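Local coordinates for hypothetical protein SA0798 (Staphylococcus aureus subsp. aureus N315, PDB 1XG8), which is of unknown function but has a thioredoxin-like fold with a CxxC motif, which is consistent with a role in thiol-disulfide chemistry, at residues Cys19-Asn24 with Glu77-Leu82; Tyr13-Ile18 with Tyr52-Lys57; Ile83-Glu88 with Arg102-Lys107. All blocks are in the same frame, centred on the assembly; numbering follows the deposited sequence.

Contact 1 (Cys19-Asn24 with Glu77-Leu82); sequences CASCVN and ELFYPL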
loop_
_atom_site.group_PDB
_atom_site.type_symbol
_atom_site.label_atom_id
_atom_site.label_comp_id
_atom_site.label_asym_id
_atom_site.label_seq_id
_atom_site.Cartn_x
_atom_site.Cartn_y
_atom_site.Cartn_z
ATOM N N CYS A 19 -14.332 1.152 4.575
ATOM C CA CYS A 19 -14.783 1.354 3.201
ATOM C C CYS A 19 -16.044 0.519 2.957
ATOM O O CYS A 19 -16.053 -0.697 3.158
ATOM C CB CYS A 19 -13.674 0.928 2.245
ATOM S SG CYS A 19 -14.126 0.896 0.513
ATOM N N ALA A 20 -17.112 1.184 2.530
ATOM C CA ALA A 20 -18.397 0.536 2.278
ATOM C C ALA A 20 -18.329 -0.730 1.441
ATOM O O ALA A 20 -19.011 -1.708 1.744
ATOM C CB ALA A 20 -19.338 1.521 1.622
ATOM N N SER A 21 -17.511 -0.709 0.391
ATOM C CA SER A 21 -17.366 -1.851 -0.509
ATOM C C SER A 21 -16.647 -3.079 0.049
ATOM O O SER A 21 -16.646 -4.139 -0.578
ATOM C CB SER A 21 -16.681 -1.409 -1.798
ATOM O OG SER A 21 -17.509 -0.511 -2.513
ATOM N N CYS A 22 -16.028 -2.945 1.212
ATOM C CA CYS A 22 -15.348 -4.066 1.830
ATOM C C CYS A 22 -15.455 -3.908 3.325
ATOM O O CYS A 22 -14.470 -3.703 4.036
ATOM C CB CYS A 22 -13.890 -4.143 1.381
ATOM S SG CYS A 22 -13.128 -2.581 0.997
ATOM N N VAL A 23 -16.699 -4.009 3.774
ATOM C CA VAL A 23 -17.093 -3.880 5.168
ATOM C C VAL A 23 -16.388 -4.829 6.124
ATOM O O VAL A 23 -15.963 -4.424 7.202
ATOM C CB VAL A 23 -18.617 -4.111 5.298
ATOM C CG1 VAL A 23 -19.018 -4.202 6.754
ATOM C CG2 VAL A 23 -19.373 -2.991 4.596
ATOM N N ASN A 24 -16.266 -6.091 5.732
ATOM C CA ASN A 24 -15.646 -7.083 6.602
ATOM C C ASN A 24 -14.121 -7.119 6.598
ATOM O O ASN A 24 -13.513 -7.661 7.522
ATOM C CB ASN A 24 -16.183 -8.476 6.260
ATOM C CG ASN A 24 -17.679 -8.590 6.463
ATOM O OD1 ASN A 24 -18.198 -8.238 7.524
ATOM N ND2 ASN A 24 -18.381 -9.091 5.451
ATOM N N GLU A 77 -13.584 4.160 -7.696
ATOM C CA GLU A 77 -12.923 3.258 -8.631
ATOM C C GLU A 77 -12.108 2.251 -7.831
ATOM O O GLU A 77 -12.256 1.039 -8.004
ATOM C CB GLU A 77 -12.013 4.023 -9.588
ATOM C CG GLU A 77 -11.757 3.270 -10.873
ATOM C CD GLU A 77 -10.446 3.650 -11.522
ATOM O OE1 GLU A 77 -10.208 4.862 -11.727
ATOM O OE2 GLU A 77 -9.654 2.729 -11.829
ATOM N N LEU A 78 -11.250 2.759 -6.950
ATOM C CA LEU A 78 -10.442 1.897 -6.105
ATOM C C LEU A 78 -11.006 1.951 -4.692
ATOM O O LEU A 78 -11.692 2.905 -4.330
ATOM C CB LEU A 78 -8.981 2.359 -6.081
ATOM C CG LEU A 78 -8.179 2.359 -7.381
ATOM C CD1 LEU A 78 -6.727 2.638 -7.041
ATOM C CD2 LEU A 78 -8.302 1.019 -8.092
ATOM N N PHE A 79 -10.719 0.920 -3.906
ATOM C CA PHE A 79 -11.170 0.845 -2.522
ATOM C C PHE A 79 -9.978 1.143 -1.634
ATOM O O PHE A 79 -8.860 1.344 -2.111
ATOM C CB PHE A 79 -11.673 -0.565 -2.178
ATOM C CG PHE A 79 -12.762 -1.073 -3.085
ATOM C CD1 PHE A 79 -13.089 -2.428 -3.096
ATOM C CD2 PHE A 79 -13.455 -0.214 -3.932
ATOM C CE1 PHE A 79 -14.089 -2.918 -3.936
ATOM C CE2 PHE A 79 -14.455 -0.696 -4.778
ATOM C CZ PHE A 79 -14.771 -2.048 -4.778
ATOM N N TYR A 80 -10.218 1.174 -0.330
ATOM C CA TYR A 80 -9.138 1.388 0.617
ATOM C C TYR A 80 -9.396 0.431 1.785
ATOM O O TYR A 80 -10.538 0.046 2.042
ATOM C CB TYR A 80 -9.086 2.853 1.070
ATOM C CG TYR A 80 -10.266 3.278 1.902
ATOM C CD1 TYR A 80 -10.321 2.995 3.270
ATOM C CD2 TYR A 80 -11.339 3.946 1.320
ATOM C CE1 TYR A 80 -11.413 3.366 4.034
ATOM C CE2 TYR A 80 -12.440 4.319 2.077
ATOM C CZ TYR A 80 -12.468 4.025 3.433
ATOM O OH TYR A 80 -13.558 4.397 4.172
ATOM N N PRO A 81 -8.337 0.026 2.500
ATOM C CA PRO A 81 -6.940 0.419 2.271
ATOM C C PRO A 81 -6.411 0.213 0.857
ATOM O O PRO A 81 -6.755 -0.755 0.191
ATOM C CB PRO A 81 -6.172 -0.431 3.283
ATOM C CG PRO A 81 -7.027 -1.668 3.397
ATOM C CD PRO A 81 -8.412 -1.063 3.492
ATOM N N LEU A 82 -5.589 1.154 0.405
ATOM C CA LEU A 82 -4.950 1.058 -0.900
ATOM C C LEU A 82 -3.455 1.050 -0.606
ATOM O O LEU A 82 -2.958 1.900 0.137
ATOM C CB LEU A 82 -5.298 2.255 -1.790
ATOM C CG LEU A 82 -4.516 2.373 -3.112
ATOM C CD1 LEU A 82 -4.928 1.287 -4.087
ATOM C CD2 LEU A 82 -4.783 3.737 -3.727
HETATM O O HOH W 1 -11.610 -0.043 4.762
#
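C19 and Y80 bring their CA atoms to 6.2 Å where two irregular loop segments, 19-24 and 77-82, face each other without a direct hydrogen bond between them. One loop carries the sequence C-A-S-C; the other turns through a cis peptide bond into P81 just before strand 82-85. With SG anti to its backbone N (chi1 172°), C19 lays CB over the centre of the Y80 ring, 3.6 Å from the ring centroid, and its sulfur lies over the same face at a greater height. That sulfur also touches F79 CB, so C19 is wedged between the two aromatic residues. S21 makes a second CH-pi contact: its CB stands over the centre of the F79 ring, 3.6 Å from the centroid, while OG is displaced toward CE2 and CZ. C22 SG approaches the F79 ring obliquely and lies 3.8 Å from Y80 O. A water bridges the backbones, accepting from C19 N at 3.0 Å and donating to Y80 O. The Y80 hydroxyl, at the far end of the ring that C19 covers, is hydrogen-bonded to V17 O. Both sulfurs thus meet the residue preceding a cis-proline, as in thioredoxin-like redox sites. C19 SG and C22 SG are 3.7 Å apart, too far for a disulfide, so the model holds the pair unlinked; this chemistry suggests, without proving, a thiol-disulfide site.

Contact 2 (Tyr13-Ile18 with Tyr52-Lys57); sequences YGADVI and YIDITK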
loop_
_atom_site.group_PDB
_atom_site.type_symbol
_atom_site.label_atom_id
_atom_site.label_comp_id
_atom_site.label_asym_id
_atom_site.label_seq_id
_atom_site.Cartn_x
_atom_site.Cartn_y
_atom_site.Cartn_z
ATOM N N TYR A 13 -3.178 4.261 1.604
ATOM C CA TYR A 13 -4.179 5.319 1.547
ATOM C C TYR A 13 -5.401 4.699 2.213
ATOM O O TYR A 13 -5.747 3.551 1.935
ATOM C CB TYR A 13 -4.510 5.681 0.093
ATOM C CG TYR A 13 -3.351 6.268 -0.666
ATOM C CD1 TYR A 13 -3.104 7.638 -0.650
ATOM C CD2 TYR A 13 -2.479 5.452 -1.373
ATOM C CE1 TYR A 13 -2.011 8.184 -1.321
ATOM C CE2 TYR A 13 -1.386 5.980 -2.042
ATOM C CZ TYR A 13 -1.157 7.346 -2.016
ATOM O OH TYR A 13 -0.073 7.865 -2.689
ATOM N N GLY A 14 -6.039 5.438 3.107
ATOM C CA GLY A 14 -7.215 4.906 3.756
ATOM C C GLY A 14 -7.864 5.929 4.654
ATOM O O GLY A 14 -7.717 7.132 4.457
ATOM N N ALA A 15 -8.594 5.449 5.647
ATOM C CA ALA A 15 -9.258 6.335 6.580
ATOM C C ALA A 15 -9.466 5.594 7.892
ATOM O O ALA A 15 -9.360 4.369 7.950
ATOM C CB ALA A 15 -10.581 6.790 6.001
ATOM N N ASP A 16 -9.767 6.337 8.947
ATOM C CA ASP A 16 -9.978 5.734 10.249
ATOM C C ASP A 16 -11.358 5.086 10.345
ATOM O O ASP A 16 -11.787 4.672 11.421
ATOM C CB ASP A 16 -9.801 6.792 11.339
ATOM C CG ASP A 16 -9.582 6.183 12.708
ATOM O OD1 ASP A 16 -8.832 5.186 12.805
ATOM O OD2 ASP A 16 -10.150 6.704 13.686
ATOM N N VAL A 17 -12.050 5.005 9.213
ATOM C CA VAL A 17 -13.380 4.399 9.147
ATOM C C VAL A 17 -13.348 3.387 8.013
ATOM O O VAL A 17 -12.502 3.491 7.134
ATOM C CB VAL A 17 -14.468 5.453 8.875
ATOM C CG1 VAL A 17 -14.645 6.336 10.100
ATOM C CG2 VAL A 17 -14.087 6.289 7.670
ATOM N N ILE A 18 -14.264 2.423 8.012
ATOM C CA ILE A 18 -14.240 1.396 6.976
ATOM C C ILE A 18 -14.847 1.785 5.629
ATOM O O ILE A 18 -15.738 2.627 5.547
ATOM C CB ILE A 18 -14.919 0.067 7.468
ATOM C CG1 ILE A 18 -14.337 -0.383 8.821
ATOM C CG2 ILE A 18 -14.653 -1.068 6.452
ATOM C CD1 ILE A 18 -14.784 0.433 10.026
ATOM N N TYR A 52 1.243 6.707 5.923
ATOM C CA TYR A 52 -0.193 6.502 5.960
ATOM C C TYR A 52 -0.871 7.813 5.620
ATOM O O TYR A 52 -0.578 8.853 6.209
ATOM C CB TYR A 52 -0.643 6.039 7.345
ATOM C CG TYR A 52 -2.153 5.977 7.517
ATOM C CD1 TYR A 52 -2.924 5.052 6.812
ATOM C CD2 TYR A 52 -2.806 6.840 8.402
ATOM C CE1 TYR A 52 -4.305 4.985 6.987
ATOM C CE2 TYR A 52 -4.188 6.781 8.584
ATOM C CZ TYR A 52 -4.928 5.852 7.876
ATOM O OH TYR A 52 -6.287 5.787 8.076
ATOM N N ILE A 53 -1.775 7.749 4.655
ATOM C CA ILE A 53 -2.506 8.919 4.214
ATOM C C ILE A 53 -4.010 8.747 4.393
ATOM O O ILE A 53 -4.651 7.930 3.726
ATOM C CB ILE A 53 -2.179 9.231 2.741
ATOM C CG1 ILE A 53 -0.732 9.713 2.646
ATOM C CG2 ILE A 53 -3.153 10.260 2.184
ATOM C CD1 ILE A 53 -0.258 9.914 1.238
ATOM N N ASP A 54 -4.553 9.524 5.319
ATOM C CA ASP A 54 -5.978 9.516 5.616
ATOM C C ASP A 54 -6.631 10.379 4.534
ATOM O O ASP A 54 -6.425 11.591 4.505
ATOM C CB ASP A 54 -6.190 10.135 6.995
ATOM C CG ASP A 54 -7.602 9.981 7.494
ATOM O OD1 ASP A 54 -8.533 10.277 6.719
ATOM O OD2 ASP A 54 -7.777 9.574 8.667
ATOM N N ILE A 55 -7.403 9.765 3.642
ATOM C CA ILE A 55 -8.047 10.510 2.562
ATOM C C ILE A 55 -9.040 11.560 3.069
ATOM O O ILE A 55 -9.726 12.230 2.292
ATOM C CB ILE A 55 -8.754 9.551 1.565
ATOM C CG1 ILE A 55 -9.899 8.815 2.240
ATOM C CG2 ILE A 55 -7.761 8.517 1.051
ATOM C CD1 ILE A 55 -10.570 7.810 1.324
ATOM N N THR A 56 -9.096 11.706 4.387
ATOM C CA THR A 56 -9.973 12.675 5.036
ATOM C C THR A 56 -9.161 13.905 5.431
ATOM O O THR A 56 -9.307 14.975 4.843
ATOM C CB THR A 56 -10.608 12.079 6.316
ATOM O OG1 THR A 56 -11.637 11.152 5.957
ATOM C CG2 THR A 56 -11.185 13.174 7.191
ATOM N N LYS A 57 -8.299 13.723 6.430
ATOM C CA LYS A 57 -7.442 14.775 6.974
ATOM C C LYS A 57 -6.991 15.859 5.994
ATOM O O LYS A 57 -7.155 17.056 6.264
ATOM C CB LYS A 57 -6.236 14.128 7.662
ATOM C CG LYS A 57 -6.665 13.275 8.854
ATOM C CD LYS A 57 -5.519 12.528 9.520
ATOM C CE LYS A 57 -6.059 11.643 10.650
ATOM N NZ LYS A 57 -5.024 10.787 11.313
HETATM O O HOH W 2 -10.265 8.717 8.796
#
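Y13 and G14 pair in parallel with I53 and D54, joining the two parallel strands, 8-14 and 48-54, of a beta-alpha-beta unit whose crossover is helix 28-42, in the thioredoxin-like fold. The tight part is the backbone around G14. Its N-H donates to I53 O at 2.9 Å, and its carbonyl oxygen accepts from I55 N at 2.8 Å. The CA-H groups of Y13 and D54 add contacts to I53 O and G14 O, so each of these two oxygens is approached by both an N-H and a C-H. The Y13 ring and the I53 side chain run alongside each other on the sheet face they share, and I53 CD1 meets Y13 CE1 obliquely at 3.6 Å. Helix 64-74 covers this face: Y13 packs on I70 and I73 and hydrogen-bonds D66 through its hydroxyl. A15 CB adds a light apolar contact to this inner part, 4.3 Å from I55 CG1.

Beyond A15 the segments diverge and the contact loosens toward solvent, where exposed T56 is touched only lightly. D16, also exposed, and D54 face a water rather than each other; the water sits implausibly close to D16 N, so its exact place is doubtful. The D16 carboxylate instead finds a salt-bridge partner in K29. Across this divergence reaches Y52, whose CG is anti to its backbone N (chi1 172°), and its hydroxyl oxygen comes to rest 3.2 Å from A15 C.

Contact 3 (Ile83-Glu88 with Arg102-Lys107); sequences ITMNDE and RFIDQK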
loop_
_atom_site.group_PDB
_atom_site.type_symbol
_atom_site.label_atom_id
_atom_site.label_comp_id
_atom_site.label_asym_id
_atom_site.label_seq_id
_atom_site.Cartn_x
_atom_site.Cartn_y
_atom_site.Cartn_z
ATOM N N ILE A 83 -2.749 0.074 -1.164
ATOM C CA ILE A 83 -1.317 -0.028 -0.959
ATOM C C ILE A 83 -0.577 0.308 -2.241
ATOM O O ILE A 83 -0.952 -0.160 -3.317
ATOM C CB ILE A 83 -0.896 -1.465 -0.545
ATOM C CG1 ILE A 83 -1.615 -1.880 0.738
ATOM C CG2 ILE A 83 0.613 -1.523 -0.347
ATOM C CD1 ILE A 83 -1.072 -3.136 1.391
ATOM N N THR A 84 0.452 1.143 -2.136
ATOM C CA THR A 84 1.273 1.468 -3.300
ATOM C C THR A 84 2.725 1.419 -2.859
ATOM O O THR A 84 3.039 1.720 -1.709
ATOM C CB THR A 84 1.001 2.881 -3.899
ATOM O OG1 THR A 84 1.333 3.881 -2.938
ATOM C CG2 THR A 84 -0.449 3.028 -4.329
ATOM N N MET A 85 3.604 0.998 -3.760
ATOM C CA MET A 85 5.035 0.937 -3.461
ATOM C C MET A 85 5.761 1.669 -4.574
ATOM O O MET A 85 5.720 1.256 -5.733
ATOM C CB MET A 85 5.539 -0.502 -3.379
ATOM C CG MET A 85 7.042 -0.577 -3.100
ATOM S SD MET A 85 7.668 -2.251 -2.839
ATOM C CE MET A 85 7.665 -2.872 -4.500
ATOM N N ASN A 86 6.406 2.770 -4.207
ATOM C CA ASN A 86 7.116 3.597 -5.166
ATOM C C ASN A 86 6.110 4.167 -6.163
ATOM O O ASN A 86 6.386 4.274 -7.358
ATOM C CB ASN A 86 8.200 2.771 -5.865
ATOM C CG ASN A 86 9.357 2.426 -4.931
ATOM O OD1 ASN A 86 10.024 1.406 -5.102
ATOM N ND2 ASN A 86 9.602 3.289 -3.946
ATOM N N ASP A 87 4.935 4.525 -5.640
ATOM C CA ASP A 87 3.845 5.102 -6.428
ATOM C C ASP A 87 3.165 4.168 -7.411
ATOM O O ASP A 87 2.387 4.617 -8.250
ATOM C CB ASP A 87 4.323 6.337 -7.187
ATOM C CG ASP A 87 4.476 7.541 -6.292
ATOM O OD1 ASP A 87 3.475 7.938 -5.655
ATOM O OD2 ASP A 87 5.594 8.092 -6.223
ATOM N N GLU A 88 3.452 2.876 -7.317
ATOM C CA GLU A 88 2.835 1.908 -8.211
ATOM C C GLU A 88 1.709 1.187 -7.469
ATOM O O GLU A 88 1.855 0.860 -6.289
ATOM C CB GLU A 88 3.872 0.889 -8.683
ATOM C CG GLU A 88 5.103 1.502 -9.323
ATOM C CD GLU A 88 6.137 0.458 -9.701
ATOM O OE1 GLU A 88 6.595 -0.296 -8.809
ATOM O OE2 GLU A 88 6.496 0.393 -10.895
ATOM N N ARG A 102 4.103 -11.358 -4.145
ATOM C CA ARG A 102 4.334 -11.589 -5.557
ATOM C C ARG A 102 4.724 -10.315 -6.291
ATOM O O ARG A 102 5.443 -10.364 -7.282
ATOM C CB ARG A 102 3.103 -12.232 -6.197
ATOM C CG ARG A 102 2.903 -13.673 -5.756
ATOM C CD ARG A 102 1.687 -14.310 -6.391
ATOM N NE ARG A 102 1.520 -15.685 -5.927
ATOM C CZ ARG A 102 0.558 -16.510 -6.334
ATOM N NH1 ARG A 102 -0.340 -16.106 -7.224
ATOM N NH2 ARG A 102 0.498 -17.748 -5.857
ATOM N N PHE A 103 4.251 -9.173 -5.809
ATOM C CA PHE A 103 4.584 -7.897 -6.436
ATOM C C PHE A 103 6.078 -7.612 -6.232
ATOM O O PHE A 103 6.772 -7.198 -7.154
ATOM C CB PHE A 103 3.757 -6.763 -5.824
ATOM C CG PHE A 103 4.009 -5.416 -6.454
ATOM C CD1 PHE A 103 3.329 -5.035 -7.605
ATOM C CD2 PHE A 103 4.944 -4.534 -5.903
ATOM C CE1 PHE A 103 3.571 -3.787 -8.205
ATOM C CE2 PHE A 103 5.197 -3.284 -6.495
ATOM C CZ PHE A 103 4.506 -2.911 -7.650
ATOM N N ILE A 104 6.568 -7.836 -5.019
ATOM C CA ILE A 104 7.975 -7.610 -4.715
ATOM C C ILE A 104 8.844 -8.701 -5.340
ATOM O O ILE A 104 9.840 -8.401 -6.010
ATOM C CB ILE A 104 8.214 -7.575 -3.192
ATOM C CG1 ILE A 104 7.533 -6.345 -2.597
ATOM C CG2 ILE A 104 9.712 -7.544 -2.884
ATOM C CD1 ILE A 104 7.614 -6.295 -1.098
ATOM N N ASP A 105 8.464 -9.961 -5.128
ATOM C CA ASP A 105 9.209 -11.092 -5.688
ATOM C C ASP A 105 9.419 -10.933 -7.182
ATOM O O ASP A 105 10.508 -11.185 -7.699
ATOM C CB ASP A 105 8.470 -12.400 -5.432
ATOM C CG ASP A 105 8.493 -12.797 -3.980
ATOM O OD1 ASP A 105 9.209 -12.136 -3.188
ATOM O OD2 ASP A 105 7.804 -13.779 -3.629
ATOM N N GLN A 106 8.363 -10.520 -7.871
ATOM C CA GLN A 106 8.424 -10.319 -9.305
ATOM C C GLN A 106 9.544 -9.343 -9.640
ATOM O O GLN A 106 10.265 -9.543 -10.616
ATOM C CB GLN A 106 7.084 -9.788 -9.817
ATOM C CG GLN A 106 7.005 -9.622 -11.321
ATOM C CD GLN A 106 7.915 -8.525 -11.835
ATOM O OE1 GLN A 106 7.989 -7.438 -11.252
ATOM N NE2 GLN A 106 8.607 -8.796 -12.936
ATOM N N LYS A 107 9.689 -8.291 -8.832
ATOM C CA LYS A 107 10.737 -7.292 -9.050
ATOM C C LYS A 107 12.128 -7.879 -8.814
ATOM O O LYS A 107 13.031 -7.700 -9.630
ATOM C CB LYS A 107 10.520 -6.089 -8.128
ATOM C CG LYS A 107 9.603 -5.023 -8.705
ATOM C CD LYS A 107 9.134 -4.070 -7.623
ATOM C CE LYS A 107 8.805 -2.694 -8.180
ATOM N NZ LYS A 107 8.005 -2.750 -9.419
#
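M85, F103 and E88 carry most of the contact between the hairpin segment 83-88 and helix segment 102-107. Strand 82-85 ends in a type I' turn from M85 to E88, closed by backbone hydrogen bonds in both directions between these two residues. Strand 83-85 and helix 102-107 run nearly parallel, 14° apart, with axes 11.2 Å from each other, and long side chains fill the interval.

M85 reaches across from the strand. Its chain leaves the backbone extended, with CG anti to N (chi1 179°), and bends at the last torsion, chi3 75°, which places CE against the helix. The methyl carbon meets the edge of the F103 ring in the ring plane, 3.2 Å from CE2, a tight approach. The same carbon touches K107 CD at 3.7 Å and I104 CG1 at 4.0 Å, so a single methyl group touches three helix residues, F103, I104 and K107. The sulfur lies beside I104 CG1 as well.

F103 leaves the helix toward the hairpin, and its ring is met at the rim a second time by E88, whose OE1 lies near the ring plane, 3.5 Å from CZ. E88 and K107 meet tip to tip in a salt bridge, K107 NZ to E88 OE1 at 2.9 Å, which uses the syn lone pair of the carboxylate oxygen and lies beside the apolar contacts of M85 and F103.

I104 also touches L39 of helix 28-42, while T84, directed away from helix 97-110, meets F69 of helix 64-74. Layers of helix on both faces of a central sheet, with the C-terminal helix packed against the beta-hairpin, are characteristic of the thioredoxin fold.

Overall arrangement
Contacts 1 and 2 adjoin at one end of the sheet, their centres 11 Å apart, and their segments alternate along the chain. L82 O and Y13 N, 2.8 Å apart in a probable hydrogen bond, tie the strand after the cis-proline to the strand before the CxxC loop, and Y80 CB packs on Y13 O at 3.5 Å. Contact 3 lies on the other side of the chain's centre, about 19 Å from contact 1 and 21 Å from contact 2 between centres. Strand 82-85, which begins at the last residue of segment 77-82, runs on into contact 3, and T84 OG1 meets Y13 CE2 at 3.6 Å. The putative dithiol site thus sits at contact 1, remote from the hairpin-helix packing.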